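Local atomic coordinates of protein PTHB1 (Homo sapiens, PDB entry 4YD8), a protein that serves as a subunit of the BBSome, a coat complex thought to sort specific membrane proteins to the primary cilium, and begins with a seven-bladed beta-propeller. Residues A[283-288]-A[317-322]; A[245-250]-A[269-274]; A[14-19]-A[54-59]; A[22-27]-A[350-355]. All blocks are in the same frame, centred on the assembly; numbering follows the deposited sequence. Where two conformers were deposited one is given.

Interaction 1 of 4, residues A[283-288]-A[317-322]; sequences FMKKLD and HIYQDV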
loop_
_atom_site.group_PDB
_atom_site.type_symbol
_atom_site.label_atom_id
_atom_site.label_comp_id
_atom_site.label_asym_id
_atom_site.label_seq_id
_atom_site.Cartn_x
_atom_site.Cartn_y
_atom_site.Cartn_z
ATOM N N PHE A 283 12.513 -5.658 17.025
ATOM C CA PHE A 283 13.677 -4.769 16.947
ATOM C C PHE A 283 13.233 -3.357 16.582
ATOM O O PHE A 283 12.103 -3.137 16.120
ATOM C CB PHE A 283 14.754 -5.292 15.959
ATOM C CG PHE A 283 14.338 -5.292 14.504
ATOM C CD1 PHE A 283 14.216 -4.108 13.791
ATOM C CD2 PHE A 283 14.137 -6.493 13.832
ATOM C CE1 PHE A 283 13.851 -4.115 12.448
ATOM C CE2 PHE A 283 13.768 -6.503 12.493
ATOM C CZ PHE A 283 13.629 -5.314 11.808
HETATM N N MSE A 284 14.110 -2.391 16.807
HETATM C CA MSE A 284 13.830 -1.026 16.395
HETATM C C MSE A 284 15.133 -0.335 16.039
HETATM O O MSE A 284 16.212 -0.749 16.472
HETATM C CB MSE A 284 13.085 -0.261 17.501
HETATM C CG MSE A 284 13.961 0.101 18.663
HETATM SE SE MSE A 284 12.979 1.094 20.055
HETATM C CE MSE A 284 12.790 2.750 19.087
ATOM N N LYS A 285 15.027 0.700 15.222
ATOM C CA LYS A 285 16.168 1.395 14.682
ATOM C C LYS A 285 15.883 2.893 14.609
ATOM O O LYS A 285 14.891 3.295 14.001
ATOM C CB LYS A 285 16.472 0.846 13.284
ATOM C CG LYS A 285 17.265 1.773 12.384
ATOM C CD LYS A 285 18.702 1.852 12.818
ATOM C CE LYS A 285 19.586 2.291 11.653
ATOM N NZ LYS A 285 21.004 2.325 12.077
ATOM N N LYS A 286 16.749 3.707 15.215
ATOM C CA LYS A 286 16.658 5.151 15.063
ATOM C C LYS A 286 17.065 5.542 13.652
ATOM O O LYS A 286 18.101 5.125 13.159
ATOM C CB LYS A 286 17.538 5.868 16.087
ATOM C CG LYS A 286 17.658 7.368 15.855
ATOM C CD LYS A 286 18.374 8.063 17.005
ATOM C CE LYS A 286 18.371 9.577 16.822
ATOM N NZ LYS A 286 16.987 10.093 16.607
ATOM N N LEU A 287 16.238 6.343 12.997
ATOM C CA LEU A 287 16.545 6.771 11.643
ATOM C C LEU A 287 17.369 8.060 11.669
ATOM O O LEU A 287 17.098 8.951 12.455
ATOM C CB LEU A 287 15.251 6.954 10.858
ATOM C CG LEU A 287 14.495 5.634 10.650
ATOM C CD1 LEU A 287 13.139 5.908 10.056
ATOM C CD2 LEU A 287 15.279 4.690 9.761
ATOM N N ASP A 288 18.380 8.144 10.810
ATOM C CA ASP A 288 19.270 9.300 10.785
ATOM C C ASP A 288 18.769 10.408 9.855
ATOM O O ASP A 288 19.410 11.450 9.717
ATOM C CB ASP A 288 20.676 8.865 10.368
ATOM C CG ASP A 288 21.369 8.045 11.439
ATOM O OD1 ASP A 288 21.127 8.306 12.639
ATOM O OD2 ASP A 288 22.150 7.137 11.081
ATOM N N HIS A 317 16.697 3.973 0.821
ATOM C CA HIS A 317 17.572 3.056 1.554
ATOM C C HIS A 317 16.985 1.663 1.647
ATOM O O HIS A 317 15.777 1.509 1.708
ATOM C CB HIS A 317 17.832 3.561 2.972
ATOM C CG HIS A 317 18.565 4.860 3.024
ATOM N ND1 HIS A 317 18.026 5.994 3.592
ATOM C CD2 HIS A 317 19.788 5.213 2.567
ATOM C CE1 HIS A 317 18.890 6.986 3.493
ATOM N NE2 HIS A 317 19.969 6.539 2.874
ATOM N N ILE A 318 17.849 0.656 1.662
ATOM C CA ILE A 318 17.428 -0.702 1.971
ATOM C C ILE A 318 18.141 -1.190 3.208
ATOM O O ILE A 318 19.358 -1.182 3.254
ATOM C CB ILE A 318 17.723 -1.689 0.835
ATOM C CG1 ILE A 318 16.787 -1.447 -0.335
ATOM C CG2 ILE A 318 17.532 -3.118 1.325
ATOM C CD1 ILE A 318 17.107 -2.350 -1.547
ATOM N N TYR A 319 17.359 -1.584 4.208
ATOM C CA TYR A 319 17.864 -2.188 5.436
ATOM C C TYR A 319 17.579 -3.681 5.464
ATOM O O TYR A 319 16.494 -4.111 5.096
ATOM C CB TYR A 319 17.205 -1.521 6.663
ATOM C CG TYR A 319 17.552 -0.070 6.759
ATOM C CD1 TYR A 319 16.779 0.895 6.118
ATOM C CD2 TYR A 319 18.669 0.344 7.472
ATOM C CE1 TYR A 319 17.111 2.238 6.200
ATOM C CE2 TYR A 319 19.006 1.679 7.555
ATOM C CZ TYR A 319 18.221 2.620 6.921
ATOM O OH TYR A 319 18.559 3.948 7.003
ATOM N N GLN A 320 18.565 -4.463 5.884
ATOM C CA GLN A 320 18.311 -5.823 6.320
ATOM C C GLN A 320 18.266 -5.782 7.837
ATOM O O GLN A 320 19.285 -5.518 8.477
ATOM C CB GLN A 320 19.395 -6.792 5.834
ATOM C CG GLN A 320 19.091 -8.246 6.204
ATOM C CD GLN A 320 20.098 -9.228 5.612
ATOM O OE1 GLN A 320 21.190 -8.842 5.209
ATOM N NE2 GLN A 320 19.725 -10.496 5.553
ATOM N N ASP A 321 17.084 -6.031 8.395
ATOM C CA ASP A 321 16.799 -5.790 9.813
ATOM C C ASP A 321 17.095 -4.313 10.090
ATOM O O ASP A 321 16.403 -3.463 9.537
ATOM C CB ASP A 321 17.593 -6.757 10.710
ATOM C CG ASP A 321 17.171 -8.210 10.506
ATOM O OD1 ASP A 321 16.021 -8.432 10.050
ATOM O OD2 ASP A 321 17.982 -9.124 10.795
ATOM N N VAL A 322 18.116 -3.985 10.882
ATOM C CA VAL A 322 18.432 -2.570 11.104
ATOM C C VAL A 322 19.716 -2.133 10.391
ATOM O O VAL A 322 20.204 -1.020 10.593
ATOM C CB VAL A 322 18.564 -2.232 12.635
ATOM C CG1 VAL A 322 17.373 -2.793 13.414
ATOM C CG2 VAL A 322 19.875 -2.770 13.213
HETATM O O HOH W 1 19.568 5.455 9.662
#
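K285 and V322 mark the closest backbone approach, with their CA atoms 5.8 Å apart. F283 to K286 form an extended strand edge; the other segment leaves its strand after Q320 and bends at D321 and V322, whose backbone angles are near those of a type II' turn. No direct hydrogen bond joins the two segments, so side chains do the work. F283 and V322 slide past each other in opposite directions, and ring atom CD1 of F283 comes within 3.4 Å of CG1 of V322. The far end of the ring rests on the turn, CZ of F283 being 3.8 Å from CA of D321, while CB of D321 sits over one ring face. With CG between its own backbone N and carbonyl carbon (chi1 67°), F283 starts its ring off toward V322. An alanine here would probably open a gap beside V322 CG1 and D321 CA. K285 packs through its aliphatic chain: CB lies 3.8 Å from V322 CG1, and CE passes 3.5 Å from V322 O. The chain crosses Y319 at about a right angle, with K285 CE 4.2 Å from Y319 CE2. A water bridges the far end, 3.2 Å from both Y319 OH and D288 N. Strand 281-286 is the outer strand of its four-stranded blade, bonded to 271-275 through F283 with C274 and K285 with F272. Strand 315-320 lies between 306-311 and 323-329 in the next sheet; I309 of strand 306-311 is touched by Y319 and, from across the interface, by L287.

Interaction 2 of 4, residues A[245-250]-A[269-274]; sequences IGEQAL and ERNFFC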
loop_
_atom_site.group_PDB
_atom_site.type_symbol
_atom_site.label_atom_id
_atom_site.label_comp_id
_atom_site.label_asym_id
_atom_site.label_seq_id
_atom_site.Cartn_x
_atom_site.Cartn_y
_atom_site.Cartn_z
ATOM N N ILE A 245 4.983 4.050 21.412
ATOM C CA ILE A 245 6.226 4.181 20.656
ATOM C C ILE A 245 6.839 5.578 20.745
ATOM O O ILE A 245 7.880 5.848 20.140
ATOM C CB ILE A 245 6.017 3.831 19.176
ATOM C CG1 ILE A 245 4.895 4.682 18.576
ATOM C CG2 ILE A 245 5.668 2.358 19.039
ATOM C CD1 ILE A 245 4.827 4.600 17.064
ATOM N N GLY A 246 6.168 6.474 21.464
ATOM C CA GLY A 246 6.728 7.774 21.792
ATOM C C GLY A 246 6.898 8.759 20.650
ATOM O O GLY A 246 7.614 9.751 20.794
ATOM N N GLU A 247 6.227 8.507 19.535
ATOM C CA GLU A 247 6.298 9.388 18.371
ATOM C C GLU A 247 5.114 9.121 17.470
ATOM O O GLU A 247 4.462 8.089 17.606
ATOM C CB GLU A 247 7.609 9.163 17.592
ATOM C CG GLU A 247 7.694 7.782 16.968
ATOM C CD GLU A 247 9.098 7.464 16.480
ATOM O OE1 GLU A 247 10.002 7.263 17.329
ATOM O OE2 GLU A 247 9.303 7.447 15.247
ATOM N N GLN A 248 4.850 10.027 16.535
ATOM C CA GLN A 248 3.772 9.817 15.570
ATOM C C GLN A 248 4.195 8.793 14.518
ATOM O O GLN A 248 5.361 8.753 14.107
ATOM C CB GLN A 248 3.368 11.134 14.898
ATOM C CG GLN A 248 2.867 12.206 15.865
ATOM C CD GLN A 248 1.574 11.818 16.583
ATOM O OE1 GLN A 248 0.681 11.187 16.006
ATOM N NE2 GLN A 248 1.463 12.219 17.844
ATOM N N ALA A 249 3.251 7.957 14.097
ATOM C CA ALA A 249 3.511 6.986 13.028
ATOM C C ALA A 249 3.132 7.521 11.652
ATOM O O ALA A 249 2.103 8.178 11.493
ATOM C CB ALA A 249 2.760 5.693 13.298
ATOM N N LEU A 250 3.970 7.224 10.663
ATOM C CA LEU A 250 3.673 7.548 9.269
ATOM C C LEU A 250 2.905 6.426 8.569
ATOM O O LEU A 250 2.028 6.677 7.738
ATOM C CB LEU A 250 4.971 7.832 8.503
ATOM C CG LEU A 250 5.762 9.082 8.896
ATOM C CD1 LEU A 250 7.051 9.177 8.090
ATOM C CD2 LEU A 250 4.917 10.330 8.693
ATOM N N GLU A 269 8.141 8.819 12.804
ATOM C CA GLU A 269 8.835 10.015 12.348
ATOM C C GLU A 269 10.322 9.959 12.680
ATOM O O GLU A 269 11.136 10.601 12.020
ATOM C CB GLU A 269 8.211 11.274 12.973
ATOM C CG GLU A 269 6.800 11.577 12.491
ATOM C CD GLU A 269 6.248 12.872 13.067
ATOM O OE1 GLU A 269 6.752 13.330 14.115
ATOM O OE2 GLU A 269 5.311 13.437 12.469
ATOM N N ARG A 270 10.674 9.198 13.715
ATOM C CA ARG A 270 12.064 9.168 14.198
ATOM C C ARG A 270 12.682 7.770 14.224
ATOM O O ARG A 270 13.910 7.615 14.250
ATOM C CB ARG A 270 12.151 9.757 15.613
ATOM C CG ARG A 270 11.673 11.194 15.750
ATOM C CD ARG A 270 12.012 11.743 17.142
ATOM N NE ARG A 270 10.943 11.555 18.124
ATOM C CZ ARG A 270 9.803 12.248 18.141
ATOM N NH1 ARG A 270 9.571 13.174 17.216
ATOM N NH2 ARG A 270 8.891 12.019 19.080
ATOM N N ASN A 271 11.825 6.759 14.264
ATOM C CA ASN A 271 12.276 5.386 14.415
ATOM C C ASN A 271 11.499 4.452 13.519
ATOM O O ASN A 271 10.385 4.746 13.088
ATOM C CB ASN A 271 12.147 4.921 15.875
ATOM C CG ASN A 271 13.069 5.667 16.817
ATOM O OD1 ASN A 271 14.189 5.232 17.082
ATOM N ND2 ASN A 271 12.594 6.791 17.348
ATOM N N PHE A 272 12.100 3.309 13.261
ATOM C CA PHE A 272 11.473 2.253 12.509
ATOM C C PHE A 272 11.370 1.056 13.462
ATOM O O PHE A 272 12.349 0.706 14.138
ATOM C CB PHE A 272 12.329 2.026 11.244
ATOM C CG PHE A 272 12.268 0.663 10.648
ATOM C CD1 PHE A 272 11.090 0.162 10.139
ATOM C CD2 PHE A 272 13.435 -0.063 10.465
ATOM C CE1 PHE A 272 11.059 -1.088 9.531
ATOM C CE2 PHE A 272 13.417 -1.296 9.857
ATOM C CZ PHE A 272 12.228 -1.815 9.390
ATOM N N PHE A 273 10.182 0.467 13.550
ATOM C CA PHE A 273 9.916 -0.624 14.486
ATOM C C PHE A 273 9.495 -1.914 13.786
ATOM O O PHE A 273 8.716 -1.893 12.833
ATOM C CB PHE A 273 8.789 -0.251 15.466
ATOM C CG PHE A 273 9.027 1.009 16.253
ATOM C CD1 PHE A 273 8.772 2.258 15.699
ATOM C CD2 PHE A 273 9.442 0.944 17.585
ATOM C CE1 PHE A 273 8.966 3.444 16.456
ATOM C CE2 PHE A 273 9.621 2.108 18.346
ATOM C CZ PHE A 273 9.402 3.355 17.776
ATOM N N CYS A 274 9.968 -3.042 14.300
ATOM C CA CYS A 274 9.427 -4.340 13.932
ATOM C C CYS A 274 8.837 -4.981 15.180
ATOM O O CYS A 274 9.568 -5.271 16.124
ATOM C CB CYS A 274 10.514 -5.235 13.323
ATOM S SG CYS A 274 9.929 -6.915 12.995
#
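Q248 and E269 stand 6.0 Å apart at their CA atoms, where a loop that turns a corner at L250 passes the end of a hairpin. E247 carries the contact. Its CG sits between the backbone N and carbonyl carbon (chi1 66°), and from there the extended chain carries a buried carboxylate into the hairpin bend. E247 OE1 accepts N271 ND2 at 2.6 Å on its syn lone pair, with carboxylate and amide planes 55° apart. E247 OE2 takes two backbone N-H groups: N271 N at 2.8 Å, on the syn lone pair, and R270 N at 2.7 Å, from 46° out of the carboxylate plane. Three bonds thus fix the carboxylate's rotation. R270 lays a guanidinium face over E247 CB, and its NH2 makes a weak bond to G246 O. E269 N gives a bond to Q248 O at 3.1 Å. I245 CG2 makes a CH-pi contact over the F273 ring, 4.1 Å from its centroid. Q248 NE2 is hydrogen-bonded elsewhere, to S202 O. This is beta-propeller architecture: the link from outer strand 241-244 of one blade to inner strand 249-255 of the next is held against the turn between strands 263-268 and 271-275.

Interaction 3 of 4, residues A[14-19]-A[54-59]; sequences WSTILG and RIFSPH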
loop_
_atom_site.group_PDB
_atom_site.type_symbol
_atom_site.label_atom_id
_atom_site.label_comp_id
_atom_site.label_asym_id
_atom_site.label_seq_id
_atom_site.Cartn_x
_atom_site.Cartn_y
_atom_site.Cartn_z
ATOM N N TRP A 14 12.226 3.329 -16.771
ATOM C CA TRP A 14 10.947 3.899 -17.204
ATOM C C TRP A 14 10.480 4.968 -16.227
ATOM O O TRP A 14 10.533 4.775 -15.012
ATOM C CB TRP A 14 9.867 2.823 -17.319
ATOM C CG TRP A 14 8.535 3.290 -17.867
ATOM C CD1 TRP A 14 8.150 3.302 -19.174
ATOM C CD2 TRP A 14 7.403 3.758 -17.114
ATOM N NE1 TRP A 14 6.864 3.767 -19.290
ATOM C CE2 TRP A 14 6.381 4.054 -18.043
ATOM C CE3 TRP A 14 7.163 3.977 -15.757
ATOM C CZ2 TRP A 14 5.132 4.539 -17.652
ATOM C CZ3 TRP A 14 5.917 4.451 -15.370
ATOM C CH2 TRP A 14 4.920 4.730 -16.315
ATOM N N SER A 15 10.010 6.092 -16.753
ATOM C CA SER A 15 9.368 7.076 -15.903
ATOM C C SER A 15 8.294 7.826 -16.668
ATOM O O SER A 15 8.297 7.875 -17.898
ATOM C CB SER A 15 10.394 8.053 -15.317
ATOM O OG SER A 15 10.848 8.978 -16.289
ATOM N N THR A 16 7.350 8.389 -15.934
ATOM C CA THR A 16 6.375 9.275 -16.545
ATOM C C THR A 16 5.991 10.340 -15.530
ATOM O O THR A 16 6.340 10.253 -14.348
ATOM C CB THR A 16 5.115 8.511 -17.042
ATOM O OG1 THR A 16 4.392 9.322 -17.982
ATOM C CG2 THR A 16 4.192 8.140 -15.887
ATOM N N ILE A 17 5.282 11.353 -16.003
ATOM C CA ILE A 17 4.717 12.354 -15.117
ATOM C C ILE A 17 3.205 12.293 -15.264
ATOM O O ILE A 17 2.682 12.359 -16.376
ATOM C CB ILE A 17 5.252 13.761 -15.433
ATOM C CG1 ILE A 17 6.762 13.803 -15.200
ATOM C CG2 ILE A 17 4.561 14.806 -14.571
ATOM C CD1 ILE A 17 7.401 15.159 -15.546
ATOM N N LEU A 18 2.514 12.133 -14.138
ATOM C CA LEU A 18 1.070 11.919 -14.128
ATOM C C LEU A 18 0.274 13.219 -14.145
ATOM O O LEU A 18 0.206 13.924 -13.139
ATOM C CB LEU A 18 0.675 11.109 -12.896
ATOM C CG LEU A 18 1.325 9.734 -12.792
ATOM C CD1 LEU A 18 0.837 9.018 -11.546
ATOM C CD2 LEU A 18 0.995 8.936 -14.027
ATOM N N GLY A 19 -0.328 13.528 -15.287
ATOM C CA GLY A 19 -1.167 14.705 -15.416
ATOM C C GLY A 19 -0.412 16.012 -15.277
ATOM O O GLY A 19 0.813 16.060 -15.420
ATOM N N ARG A 54 -5.298 5.778 -13.161
ATOM C CA ARG A 54 -4.466 5.349 -14.287
ATOM C C ARG A 54 -3.886 3.960 -14.030
ATOM O O ARG A 54 -3.507 3.642 -12.913
ATOM C CB ARG A 54 -3.329 6.362 -14.541
ATOM C CG ARG A 54 -3.841 7.752 -14.942
ATOM C CD ARG A 54 -2.726 8.804 -14.986
ATOM N NE ARG A 54 -3.228 10.102 -15.443
ATOM C CZ ARG A 54 -3.448 11.149 -14.649
ATOM N NH1 ARG A 54 -3.230 11.062 -13.343
ATOM N NH2 ARG A 54 -3.898 12.290 -15.158
ATOM N N ILE A 55 -3.811 3.145 -15.076
ATOM C CA ILE A 55 -3.201 1.825 -14.979
ATOM C C ILE A 55 -2.128 1.686 -16.060
ATOM O O ILE A 55 -2.399 1.940 -17.238
ATOM C CB ILE A 55 -4.238 0.697 -15.153
ATOM C CG1 ILE A 55 -5.391 0.850 -14.145
ATOM C CG2 ILE A 55 -3.561 -0.678 -15.010
ATOM C CD1 ILE A 55 -6.476 -0.243 -14.310
ATOM N N PHE A 56 -0.923 1.307 -15.655
ATOM C CA PHE A 56 0.215 1.179 -16.577
ATOM C C PHE A 56 0.773 -0.234 -16.614
ATOM O O PHE A 56 0.793 -0.942 -15.607
ATOM C CB PHE A 56 1.387 2.106 -16.196
ATOM C CG PHE A 56 1.064 3.573 -16.226
ATOM C CD1 PHE A 56 0.532 4.200 -15.109
ATOM C CD2 PHE A 56 1.317 4.333 -17.370
ATOM C CE1 PHE A 56 0.248 5.558 -15.128
ATOM C CE2 PHE A 56 1.038 5.692 -17.395
ATOM C CZ PHE A 56 0.492 6.304 -16.266
ATOM N N SER A 57 1.286 -0.604 -17.778
ATOM C CA SER A 57 2.130 -1.785 -17.917
ATOM C C SER A 57 3.392 -1.326 -18.637
ATOM O O SER A 57 3.464 -1.367 -19.849
ATOM C CB SER A 57 1.402 -2.895 -18.686
ATOM O OG SER A 57 2.153 -4.094 -18.674
ATOM N N PRO A 58 4.376 -0.836 -17.880
ATOM C CA PRO A 58 5.529 -0.147 -18.480
ATOM C C PRO A 58 6.466 -1.076 -19.245
ATOM O O PRO A 58 6.649 -2.236 -18.879
ATOM C CB PRO A 58 6.251 0.462 -17.271
ATOM C CG PRO A 58 5.768 -0.310 -16.097
ATOM C CD PRO A 58 4.380 -0.769 -16.412
ATOM N N HIS A 59 7.056 -0.541 -20.303
ATOM C CA HIS A 59 8.047 -1.257 -21.099
ATOM C C HIS A 59 9.230 -0.336 -21.316
ATOM O O HIS A 59 9.058 0.874 -21.441
ATOM C CB HIS A 59 7.465 -1.698 -22.448
ATOM C CG HIS A 59 6.357 -2.695 -22.333
ATOM N ND1 HIS A 59 5.058 -2.335 -22.044
ATOM C CD2 HIS A 59 6.351 -4.042 -22.467
ATOM C CE1 HIS A 59 4.302 -3.416 -21.999
ATOM N NE2 HIS A 59 5.065 -4.466 -22.250
#
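W14, T16 and L18 belong to the N-terminal stretch that closes the propeller ring: strand 8-17 joins 357-362 as the outer strand of the last blade, the "velcro" closure of propeller folds, and here it faces strand 52-56 of the first blade. The two segments run 156° apart in direction. W14 has its CG anti to the backbone N (chi1 -175°), and its six-membered ring turns an edge toward the face of F56 in an offset edge-to-face pair, centroids 5.4 Å apart. CH2 of W14 stands over that face, toward the rim. P58 covers one face of the indole, its CB 3.5 Å from the centroid of the five-membered ring in a CH-pi contact. NE1 of W14 is hydrogen-bonded to D71 OD2. T16 and F56 meet tip to tip, with CG2 of T16 4.1 Å from CZ of F56. L18 and F56 slide past each other in opposite directions, CD2 of L18 lying 3.5 Å from CZ of F56. R54, extended from CG to NE, brings a guanidinium face against L18 C and G19 N; its NH2 lies 3.7 Å from G19 CA, where a CB would collide with it. E22 and E75 both form salt bridges with R54. Strand 52-56 lies between 43-47 and 72-77, while across the interface P58 also touches C360 of strand 357-362.

Interaction 4 of 4, residues A[22-27]-A[350-355]; sequences EEFDQG and VTLSDD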
loop_
_atom_site.group_PDB
_atom_site.type_symbol
_atom_site.label_atom_id
_atom_site.label_comp_id
_atom_site.label_asym_id
_atom_site.label_seq_id
_atom_site.Cartn_x
_atom_site.Cartn_y
_atom_site.Cartn_z
ATOM N N GLU A 22 -0.802 17.458 -10.694
ATOM C CA GLU A 22 -1.628 16.634 -9.829
ATOM C C GLU A 22 -0.865 16.324 -8.539
ATOM O O GLU A 22 0.353 16.439 -8.488
ATOM C CB GLU A 22 -2.053 15.347 -10.554
ATOM C CG GLU A 22 -2.874 15.641 -11.820
ATOM C CD GLU A 22 -3.520 14.409 -12.434
ATOM O OE1 GLU A 22 -3.705 13.398 -11.725
ATOM O OE2 GLU A 22 -3.874 14.469 -13.629
ATOM N N GLU A 23 -1.600 15.947 -7.499
ATOM C CA GLU A 23 -1.048 15.657 -6.180
ATOM C C GLU A 23 -1.442 14.248 -5.755
ATOM O O GLU A 23 -2.511 13.732 -6.106
ATOM C CB GLU A 23 -1.522 16.690 -5.136
ATOM C CG GLU A 23 -1.210 18.132 -5.511
ATOM C CD GLU A 23 -1.951 19.154 -4.657
ATOM O OE1 GLU A 23 -2.812 18.759 -3.840
ATOM O OE2 GLU A 23 -1.663 20.358 -4.805
ATOM N N PHE A 24 -0.542 13.618 -5.011
ATOM C CA PHE A 24 -0.663 12.223 -4.623
ATOM C C PHE A 24 -0.147 12.059 -3.209
ATOM O O PHE A 24 0.618 12.893 -2.734
ATOM C CB PHE A 24 0.157 11.331 -5.560
ATOM C CG PHE A 24 -0.177 11.510 -7.010
ATOM C CD1 PHE A 24 0.329 12.588 -7.732
ATOM C CD2 PHE A 24 -0.970 10.591 -7.659
ATOM C CE1 PHE A 24 0.007 12.751 -9.064
ATOM C CE2 PHE A 24 -1.282 10.747 -8.993
ATOM C CZ PHE A 24 -0.797 11.833 -9.691
ATOM N N ASP A 25 -0.539 10.994 -2.527
ATOM C CA ASP A 25 0.066 10.701 -1.230
ATOM C C ASP A 25 0.193 9.197 -1.070
ATOM O O ASP A 25 -0.093 8.444 -2.005
ATOM C CB ASP A 25 -0.758 11.298 -0.085
ATOM C CG ASP A 25 0.090 11.672 1.127
ATOM O OD1 ASP A 25 1.204 11.123 1.300
ATOM O OD2 ASP A 25 -0.372 12.523 1.916
ATOM N N GLN A 26 0.637 8.769 0.105
ATOM C CA GLN A 26 0.723 7.351 0.394
ATOM C C GLN A 26 -0.707 6.820 0.297
ATOM O O GLN A 26 -1.659 7.501 0.677
ATOM C CB GLN A 26 1.346 7.100 1.777
ATOM C CG GLN A 26 0.378 7.041 2.946
ATOM C CD GLN A 26 1.095 6.972 4.305
ATOM O OE1 GLN A 26 2.020 7.739 4.577
ATOM N NE2 GLN A 26 0.672 6.042 5.151
ATOM N N GLY A 27 -0.867 5.628 -0.245
ATOM C CA GLY A 27 -2.205 5.139 -0.520
ATOM C C GLY A 27 -2.560 5.170 -1.998
ATOM O O GLY A 27 -3.363 4.361 -2.456
ATOM N N VAL A 350 9.086 0.515 -7.793
ATOM C CA VAL A 350 8.264 1.581 -8.357
ATOM C C VAL A 350 8.125 2.684 -7.316
ATOM O O VAL A 350 7.720 2.413 -6.186
ATOM C CB VAL A 350 6.867 1.090 -8.766
ATOM C CG1 VAL A 350 6.028 2.251 -9.337
ATOM C CG2 VAL A 350 6.973 -0.085 -9.766
ATOM N N THR A 351 8.477 3.913 -7.683
ATOM C CA THR A 351 8.289 5.059 -6.778
ATOM C C THR A 351 7.321 6.095 -7.338
ATOM O O THR A 351 7.272 6.330 -8.548
ATOM C CB THR A 351 9.613 5.795 -6.479
ATOM O OG1 THR A 351 10.203 6.236 -7.713
ATOM C CG2 THR A 351 10.590 4.896 -5.728
ATOM N N LEU A 352 6.579 6.739 -6.438
ATOM C CA LEU A 352 5.668 7.817 -6.788
ATOM C C LEU A 352 5.926 9.027 -5.893
ATOM O O LEU A 352 5.982 8.892 -4.664
ATOM C CB LEU A 352 4.212 7.361 -6.639
ATOM C CG LEU A 352 3.135 8.429 -6.866
ATOM C CD1 LEU A 352 3.099 8.878 -8.329
ATOM C CD2 LEU A 352 1.788 7.889 -6.436
ATOM N N SER A 353 6.078 10.202 -6.501
ATOM C CA SER A 353 6.274 11.447 -5.743
ATOM C C SER A 353 4.933 12.162 -5.535
ATOM O O SER A 353 3.930 11.808 -6.165
ATOM C CB SER A 353 7.260 12.371 -6.462
ATOM O OG SER A 353 6.678 12.916 -7.632
ATOM N N ASP A 354 4.893 13.177 -4.675
ATOM C CA ASP A 354 3.597 13.780 -4.380
ATOM C C ASP A 354 3.110 14.689 -5.504
ATOM O O ASP A 354 1.968 15.139 -5.482
ATOM C CB ASP A 354 3.609 14.535 -3.035
ATOM C CG ASP A 354 4.500 15.774 -3.022
ATOM O OD1 ASP A 354 5.010 16.211 -4.072
ATOM O OD2 ASP A 354 4.660 16.339 -1.915
ATOM N N ASP A 355 3.957 14.945 -6.499
ATOM C CA ASP A 355 3.502 15.721 -7.643
ATOM C C ASP A 355 3.445 14.870 -8.916
ATOM O O ASP A 355 3.336 15.388 -10.029
ATOM C CB ASP A 355 4.387 16.958 -7.838
ATOM C CG ASP A 355 5.830 16.608 -8.137
ATOM O OD1 ASP A 355 6.227 15.439 -7.949
ATOM O OD2 ASP A 355 6.574 17.515 -8.555
HETATM O O HOH W 2 1.399 16.011 -11.998
#
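F24 turns one face of its ring to L352, whose CD1 sits over it; the two side chains cross at about a right angle, and CD2 of L352 comes 3.9 Å from CB of F24. With CG anti to the carbonyl carbon and beside the backbone N (chi1 -55°), the ring starts out toward L352. One of its edges meets the bend beyond, CD1 of F24 lying 3.8 Å from D354 O, in the ring plane. D354 O also accepts the backbone N of F24 at 3.0 Å, the donor standing 37° out of the carbonyl plane. E23 adds a CA-H...O contact, its CA 3.1 Å from D354 O, and in return CA of D355 approaches E22 O at 3.3 Å. This is a propeller connection: the loop leading from closing strand 8-17 to strand 29-32 of the first blade crosses the end of the hairpin formed by 348-353 and 357-362 of the last. An alanine in place of F24 would probably open a gap beside L352, next to L18 and V46. Within the hairpin end, S353 OG gives a hydrogen bond of 2.6 Å to D355 OD1 and is also hydrogen-bonded to H357 N. A water lies between E22 N and D355 O, 2.9 Å from E22 N. The buried carboxylate of E22 turns away from the hairpin, to S48 through OE1.

Overall arrangement
Interactions 1 and 3 pack neighbouring blades together; interactions 2 and 4 hold the links between blades on the hairpin ends beside them. Interactions 1 and 2 share a sheet: strands 271-275 and 281-286 are adjacent, and M284 packs on F273. Interactions 3 and 4 meet at the ring closure, where the R54-E22 salt bridge and the packing of L18 on F24 and L352 tie them together. The centre of interaction 4 is about 12 Å from the centre of the chain, against about 18 to 20 Å for the other three; L250 O bonds to Q26 NE2, linking it to interaction 2. All four are partly buried. Interactions 1 and 3 lack direct hydrogen bonds, whereas 2 and 4 use polar contacts, through a carboxylate or the backbone.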